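Local coordinates for protein R.Pab1 family restriction endonuclease (Campylobacter coli, PDB 7CFA) that probably recognises a specific DNA sequence and excises a base from it as a restriction DNA glycosylase, with strand cleavage at the resulting abasic site, at residues I100-E112 with K216-L230. The protein carries 2 engineered substitutions. Residues are numbered along the deposited sequence; the frame is centred on the assembly and turned at random.
Engineered in segment 216-230: Asn228 (natural residue Asp).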
loop_
_atom_site.group_PDB
_atom_site.type_symbol
_atom_site.label_atom_id
_atom_site.label_comp_id
_atom_site.label_asym_id
_atom_site.label_seq_id
_atom_site.Cartn_x
_atom_site.Cartn_y
_atom_site.Cartn_z
ATOM N N ILE A 100 -5.791 -19.234 -26.369
ATOM C CA ILE A 100 -5.071 -18.631 -25.253
ATOM C C ILE A 100 -3.750 -19.354 -25.024
ATOM O O ILE A 100 -2.730 -18.729 -24.710
ATOM C CB ILE A 100 -5.947 -18.629 -23.986
ATOM C CG1 ILE A 100 -7.267 -17.905 -24.250
ATOM C CG2 ILE A 100 -5.214 -17.967 -22.828
ATOM C CD1 ILE A 100 -8.196 -17.877 -23.053
ATOM N N LYS A 101 -3.744 -20.678 -25.189
ATOM C CA LYS A 101 -2.520 -21.450 -24.997
ATOM C C LYS A 101 -1.448 -21.044 -26.002
ATOM O O LYS A 101 -0.300 -20.776 -25.630
ATOM C CB LYS A 101 -2.824 -22.945 -25.103
ATOM C CG LYS A 101 -1.605 -23.842 -24.974
ATOM C CD LYS A 101 -1.987 -25.307 -25.117
ATOM C CE LYS A 101 -0.762 -26.206 -25.092
ATOM N NZ LYS A 101 -1.131 -27.640 -25.236
ATOM N N ASN A 102 -1.807 -20.988 -27.288
ATOM C CA ASN A 102 -0.838 -20.591 -28.304
ATOM C C ASN A 102 -0.394 -19.146 -28.124
ATOM O O ASN A 102 0.760 -18.812 -28.413
ATOM C CB ASN A 102 -1.422 -20.801 -29.703
ATOM C CG ASN A 102 -1.646 -22.266 -30.029
ATOM O OD1 ASN A 102 -0.959 -23.141 -29.501
ATOM N ND2 ASN A 102 -2.607 -22.540 -30.905
ATOM N N PHE A 103 -1.291 -18.278 -27.650
ATOM C CA PHE A 103 -0.923 -16.888 -27.407
ATOM C C PHE A 103 0.106 -16.776 -26.291
ATOM O O PHE A 103 1.073 -16.014 -26.406
ATOM C CB PHE A 103 -2.170 -16.070 -27.072
ATOM C CG PHE A 103 -1.871 -14.687 -26.557
ATOM C CD1 PHE A 103 -1.566 -13.658 -27.433
ATOM C CD2 PHE A 103 -1.902 -14.416 -25.199
ATOM C CE1 PHE A 103 -1.292 -12.388 -26.964
ATOM C CE2 PHE A 103 -1.628 -13.150 -24.723
ATOM C CZ PHE A 103 -1.323 -12.133 -25.606
ATOM N N LEU A 104 -0.084 -17.523 -25.202
ATOM C CA LEU A 104 0.848 -17.444 -24.084
ATOM C C LEU A 104 2.171 -18.123 -24.405
ATOM O O LEU A 104 3.208 -17.748 -23.847
ATOM C CB LEU A 104 0.215 -18.057 -22.836
ATOM C CG LEU A 104 -1.037 -17.338 -22.333
ATOM C CD1 LEU A 104 -1.623 -18.049 -21.129
ATOM C CD2 LEU A 104 -0.720 -15.889 -22.005
ATOM N N GLU A 105 2.158 -19.117 -25.299
ATOM C CA GLU A 105 3.397 -19.790 -25.677
ATOM C C GLU A 105 4.267 -18.897 -26.551
ATOM O O GLU A 105 5.498 -18.912 -26.432
ATOM C CB GLU A 105 3.086 -21.102 -26.400
ATOM C CG GLU A 105 2.549 -22.207 -25.503
ATOM C CD GLU A 105 2.228 -23.478 -26.269
ATOM O OE1 GLU A 105 2.223 -23.437 -27.518
ATOM O OE2 GLU A 105 1.983 -24.517 -25.624
ATOM N N ASN A 106 3.650 -18.111 -27.434
ATOM C CA ASN A 106 4.393 -17.250 -28.343
ATOM C C ASN A 106 4.684 -15.870 -27.769
ATOM O O ASN A 106 5.530 -15.156 -28.318
ATOM C CB ASN A 106 3.631 -17.091 -29.664
ATOM C CG ASN A 106 3.614 -18.365 -30.489
ATOM O OD1 ASN A 106 4.596 -19.107 -30.531
ATOM N ND2 ASN A 106 2.494 -18.621 -31.154
ATOM N N ASN A 107 4.016 -15.479 -26.686
ATOM C CA ASN A 107 4.190 -14.134 -26.157
ATOM C C ASN A 107 5.557 -13.971 -25.506
ATOM O O ASN A 107 6.060 -14.874 -24.832
ATOM C CB ASN A 107 3.099 -13.807 -25.138
ATOM C CG ASN A 107 3.287 -12.437 -24.510
ATOM O OD1 ASN A 107 3.708 -11.489 -25.176
ATOM N ND2 ASN A 107 2.994 -12.330 -23.220
ATOM N N GLU A 108 6.153 -12.793 -25.704
ATOM C CA GLU A 108 7.417 -12.435 -25.079
ATOM C C GLU A 108 7.325 -11.241 -24.142
ATOM O O GLU A 108 8.191 -11.099 -23.271
ATOM C CB GLU A 108 8.479 -12.138 -26.150
ATOM C CG GLU A 108 8.909 -13.351 -26.956
ATOM C CD GLU A 108 9.837 -12.986 -28.097
ATOM O OE1 GLU A 108 9.580 -11.963 -28.765
ATOM O OE2 GLU A 108 10.826 -13.716 -28.319
ATOM N N GLU A 109 6.311 -10.391 -24.284
ATOM C CA GLU A 109 6.173 -9.192 -23.467
ATOM C C GLU A 109 5.419 -9.532 -22.187
ATOM O O GLU A 109 4.244 -9.914 -22.235
ATOM C CB GLU A 109 5.445 -8.093 -24.241
ATOM C CG GLU A 109 6.117 -7.695 -25.542
ATOM C CD GLU A 109 5.389 -6.568 -26.249
ATOM O OE1 GLU A 109 4.340 -6.118 -25.739
ATOM O OE2 GLU A 109 5.866 -6.130 -27.317
ATOM N N LEU A 110 6.093 -9.396 -21.050
ATOM C CA LEU A 110 5.488 -9.619 -19.748
ATOM C C LEU A 110 5.287 -8.292 -19.025
ATOM O O LEU A 110 6.103 -7.372 -19.141
ATOM C CB LEU A 110 6.346 -10.555 -18.892
ATOM C CG LEU A 110 6.498 -11.972 -19.436
ATOM C CD1 LEU A 110 7.465 -12.765 -18.574
ATOM C CD2 LEU A 110 5.144 -12.664 -19.513
ATOM N N ILE A 111 4.192 -8.215 -18.268
ATOM C CA ILE A 111 3.821 -6.969 -17.603
ATOM C C ILE A 111 4.875 -6.566 -16.574
ATOM O O ILE A 111 5.285 -5.402 -16.506
ATOM C CB ILE A 111 2.426 -7.108 -16.966
ATOM C CG1 ILE A 111 1.356 -7.144 -18.055
ATOM C CG2 ILE A 111 2.165 -5.991 -15.961
ATOM C CD1 ILE A 111 -0.051 -7.307 -17.528
ATOM N N GLU A 112 5.328 -7.518 -15.755
ATOM C CA GLU A 112 6.311 -7.195 -14.726
ATOM C C GLU A 112 7.678 -6.849 -15.302
ATOM O O GLU A 112 8.524 -6.328 -14.568
ATOM C CB GLU A 112 6.430 -8.354 -13.732
ATOM C CG GLU A 112 5.182 -8.535 -12.879
ATOM C CD GLU A 112 5.287 -9.687 -11.899
ATOM O OE1 GLU A 112 6.353 -10.338 -11.848
ATOM O OE2 GLU A 112 4.298 -9.941 -11.179
ATOM N N LYS A 216 -6.248 -14.874 -19.791
ATOM C CA LYS A 216 -5.178 -14.500 -20.708
ATOM C C LYS A 216 -4.332 -13.362 -20.150
ATOM O O LYS A 216 -3.112 -13.343 -20.349
ATOM C CB LYS A 216 -5.763 -14.113 -22.068
ATOM C CG LYS A 216 -4.719 -13.861 -23.142
ATOM C CD LYS A 216 -5.352 -13.620 -24.505
ATOM C CE LYS A 216 -6.170 -12.339 -24.526
ATOM N NZ LYS A 216 -6.682 -12.036 -25.892
ATOM N N ILE A 217 -4.956 -12.417 -19.442
ATOM C CA ILE A 217 -4.211 -11.297 -18.879
ATOM C C ILE A 217 -3.300 -11.768 -17.752
ATOM O O ILE A 217 -2.155 -11.314 -17.634
ATOM C CB ILE A 217 -5.177 -10.193 -18.413
ATOM C CG1 ILE A 217 -5.879 -9.570 -19.622
ATOM C CG2 ILE A 217 -4.437 -9.125 -17.619
ATOM C CD1 ILE A 217 -6.935 -8.554 -19.256
ATOM N N PHE A 218 -3.788 -12.679 -16.904
ATOM C CA PHE A 218 -2.912 -13.287 -15.906
ATOM C C PHE A 218 -1.704 -13.938 -16.566
ATOM O O PHE A 218 -0.583 -13.849 -16.053
ATOM C CB PHE A 218 -3.676 -14.322 -15.075
ATOM C CG PHE A 218 -4.361 -13.752 -13.863
ATOM C CD1 PHE A 218 -3.627 -13.357 -12.756
ATOM C CD2 PHE A 218 -5.741 -13.638 -13.821
ATOM C CE1 PHE A 218 -4.255 -12.844 -11.636
ATOM C CE2 PHE A 218 -6.377 -13.125 -12.705
ATOM C CZ PHE A 218 -5.634 -12.727 -11.610
ATOM N N GLY A 219 -1.911 -14.577 -17.721
ATOM C CA GLY A 219 -0.848 -15.309 -18.388
ATOM C C GLY A 219 0.301 -14.453 -18.877
ATOM O O GLY A 219 1.384 -14.987 -19.137
ATOM N N ILE A 220 0.096 -13.143 -19.012
ATOM C CA ILE A 220 1.155 -12.239 -19.446
ATOM C C ILE A 220 1.700 -11.403 -18.294
ATOM O O ILE A 220 2.490 -10.483 -18.520
ATOM C CB ILE A 220 0.678 -11.332 -20.590
ATOM C CG1 ILE A 220 -0.291 -10.272 -20.059
ATOM C CG2 ILE A 220 0.024 -12.159 -21.683
ATOM C CD1 ILE A 220 -0.666 -9.221 -21.079
ATOM N N LEU A 221 1.294 -11.702 -17.059
ATOM C CA LEU A 221 1.751 -10.911 -15.923
ATOM C C LEU A 221 3.230 -11.157 -15.649
ATOM O O LEU A 221 4.006 -10.209 -15.472
ATOM C CB LEU A 221 0.903 -11.233 -14.692
ATOM C CG LEU A 221 0.923 -10.215 -13.553
ATOM C CD1 LEU A 221 0.598 -8.825 -14.074
ATOM C CD2 LEU A 221 -0.064 -10.622 -12.474
ATOM N N SER A 222 3.637 -12.421 -15.617
ATOM C CA SER A 222 5.027 -12.792 -15.383
ATOM C C SER A 222 5.247 -14.190 -15.945
ATOM O O SER A 222 4.313 -14.846 -16.415
ATOM C CB SER A 222 5.376 -12.734 -13.895
ATOM O OG SER A 222 4.685 -13.742 -13.179
ATOM N N ASN A 223 6.499 -14.646 -15.888
ATOM C CA ASN A 223 6.804 -16.000 -16.336
ATOM C C ASN A 223 6.172 -17.040 -15.419
ATOM O O ASN A 223 5.677 -18.070 -15.891
ATOM C CB ASN A 223 8.315 -16.203 -16.423
ATOM C CG ASN A 223 8.872 -15.857 -17.791
ATOM O OD1 ASN A 223 8.220 -16.078 -18.812
ATOM N ND2 ASN A 223 10.082 -15.311 -17.818
ATOM N N ASN A 224 6.181 -16.793 -14.106
ATOM C CA ASN A 224 5.536 -17.722 -13.184
ATOM C C ASN A 224 4.034 -17.783 -13.430
ATOM O O ASN A 224 3.449 -18.874 -13.461
ATOM C CB ASN A 224 5.832 -17.325 -11.738
ATOM C CG ASN A 224 7.288 -17.531 -11.362
ATOM O OD1 ASN A 224 8.003 -18.302 -12.001
ATOM N ND2 ASN A 224 7.732 -16.845 -10.315
ATOM N N HIS A 225 3.395 -16.625 -13.618
ATOM C CA HIS A 225 1.975 -16.608 -13.950
ATOM C C HIS A 225 1.715 -17.267 -15.298
ATOM O O HIS A 225 0.714 -17.974 -15.464
ATOM C CB HIS A 225 1.447 -15.173 -13.949
ATOM C CG HIS A 225 1.288 -14.587 -12.582
ATOM N ND1 HIS A 225 0.479 -15.151 -11.620
ATOM C CD2 HIS A 225 1.826 -13.479 -12.020
ATOM C CE1 HIS A 225 0.527 -14.417 -10.522
ATOM N NE2 HIS A 225 1.337 -13.397 -10.738
ATOM N N ARG A 226 2.597 -17.040 -16.274
ATOM C CA ARG A 226 2.461 -17.713 -17.562
ATOM C C ARG A 226 2.483 -19.225 -17.390
ATOM O O ARG A 226 1.640 -19.935 -17.953
ATOM C CB ARG A 226 3.572 -17.271 -18.513
ATOM C CG ARG A 226 3.422 -17.807 -19.929
ATOM C CD ARG A 226 4.759 -18.242 -20.509
ATOM N NE ARG A 226 5.749 -17.168 -20.493
ATOM C CZ ARG A 226 5.959 -16.329 -21.504
ATOM N NH1 ARG A 226 5.248 -16.434 -22.617
ATOM N NH2 ARG A 226 6.882 -15.384 -21.398
ATOM N N TYR A 227 3.435 -19.734 -16.603
ATOM C CA TYR A 227 3.549 -21.173 -16.389
ATOM C C TYR A 227 2.309 -21.732 -15.704
ATOM O O TYR A 227 1.802 -22.789 -16.095
ATOM C CB TYR A 227 4.804 -21.476 -15.568
ATOM C CG TYR A 227 5.045 -22.947 -15.298
ATOM C CD1 TYR A 227 5.835 -23.709 -16.148
ATOM C CD2 TYR A 227 4.491 -23.571 -14.187
ATOM C CE1 TYR A 227 6.061 -25.052 -15.903
ATOM C CE2 TYR A 227 4.710 -24.910 -13.934
ATOM C CZ TYR A 227 5.496 -25.646 -14.795
ATOM O OH TYR A 227 5.715 -26.981 -14.546
ATOM N N ASN A 228 1.804 -21.036 -14.681
ATOM C CA ASN A 228 0.652 -21.541 -13.943
ATOM C C ASN A 228 -0.596 -21.579 -14.816
ATOM O O ASN A 228 -1.335 -22.572 -14.806
ATOM C CB ASN A 228 0.412 -20.687 -12.698
ATOM C CG ASN A 228 1.519 -20.831 -11.673
ATOM O OD1 ASN A 228 2.295 -21.784 -11.713
ATOM N ND2 ASN A 228 1.596 -19.884 -10.745
ATOM N N VAL A 229 -0.846 -20.512 -15.579
ATOM C CA VAL A 229 -2.011 -20.488 -16.462
ATOM C C VAL A 229 -1.912 -21.596 -17.503
ATOM O O VAL A 229 -2.904 -22.268 -17.813
ATOM C CB VAL A 229 -2.162 -19.103 -17.117
ATOM C CG1 VAL A 229 -3.265 -19.133 -18.160
ATOM C CG2 VAL A 229 -2.462 -18.050 -16.059
ATOM N N LEU A 230 -0.715 -21.814 -18.054
ATOM C CA LEU A 230 -0.541 -22.889 -19.026
ATOM C C LEU A 230 -0.793 -24.257 -18.402
ATOM O O LEU A 230 -1.351 -25.144 -19.060
ATOM C CB LEU A 230 0.860 -22.825 -19.642
ATOM C CG LEU A 230 1.072 -21.705 -20.665
ATOM C CD1 LEU A 230 2.522 -21.638 -21.116
ATOM C CD2 LEU A 230 0.146 -21.889 -21.862
#
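Arg226 reaches across to the end of helix 94-106 and gives NH1 to two backbone carbonyls, Leu104 O at 2.7 Å and Asn107 O at 2.8 Å. Both oxygens lie near the guanidinium plane, and NH1 approaches Leu104 O almost along the line of its C=O bond. Side-on, NE and NH2 both hold Asn223 OD1, which fixes the rotation of the guanidinium; an arginine suits this place because its spread of N-H groups serves a helix C-terminus and an amide at once. Leu110 CD2 lies over one guanidinium face. Farther along, the turn joining helices 208-219 and 223-237 offers its carbonyls to the start of helix 111-114: Ile111 N bonds to Ile220 O (2.8 Å) and Glu112 N to Leu221 O (3.0 Å). Two pairs of consecutive helices pack together beside the antiparallel sheet, helices 100-106 and 223-230 running nearly antiparallel at 152°. Leu104 is a knob among Gly219, Val229, Arg226 and Leu230; its forked end sets CD1 against Val229 CG1 and CD2 3.6 Å from Gly219 C, the bare glycine admitting it to the backbone. With CG anti to the backbone N (chi1 -173°), Lys216 lays its long aliphatic part, CG and CD, against the CD2-CE2 side of the Phe103 ring. Ile220 CG2 meets the same ring at CE2 (3.6 Å), and Ala128 of the second subunit also packs on Phe103.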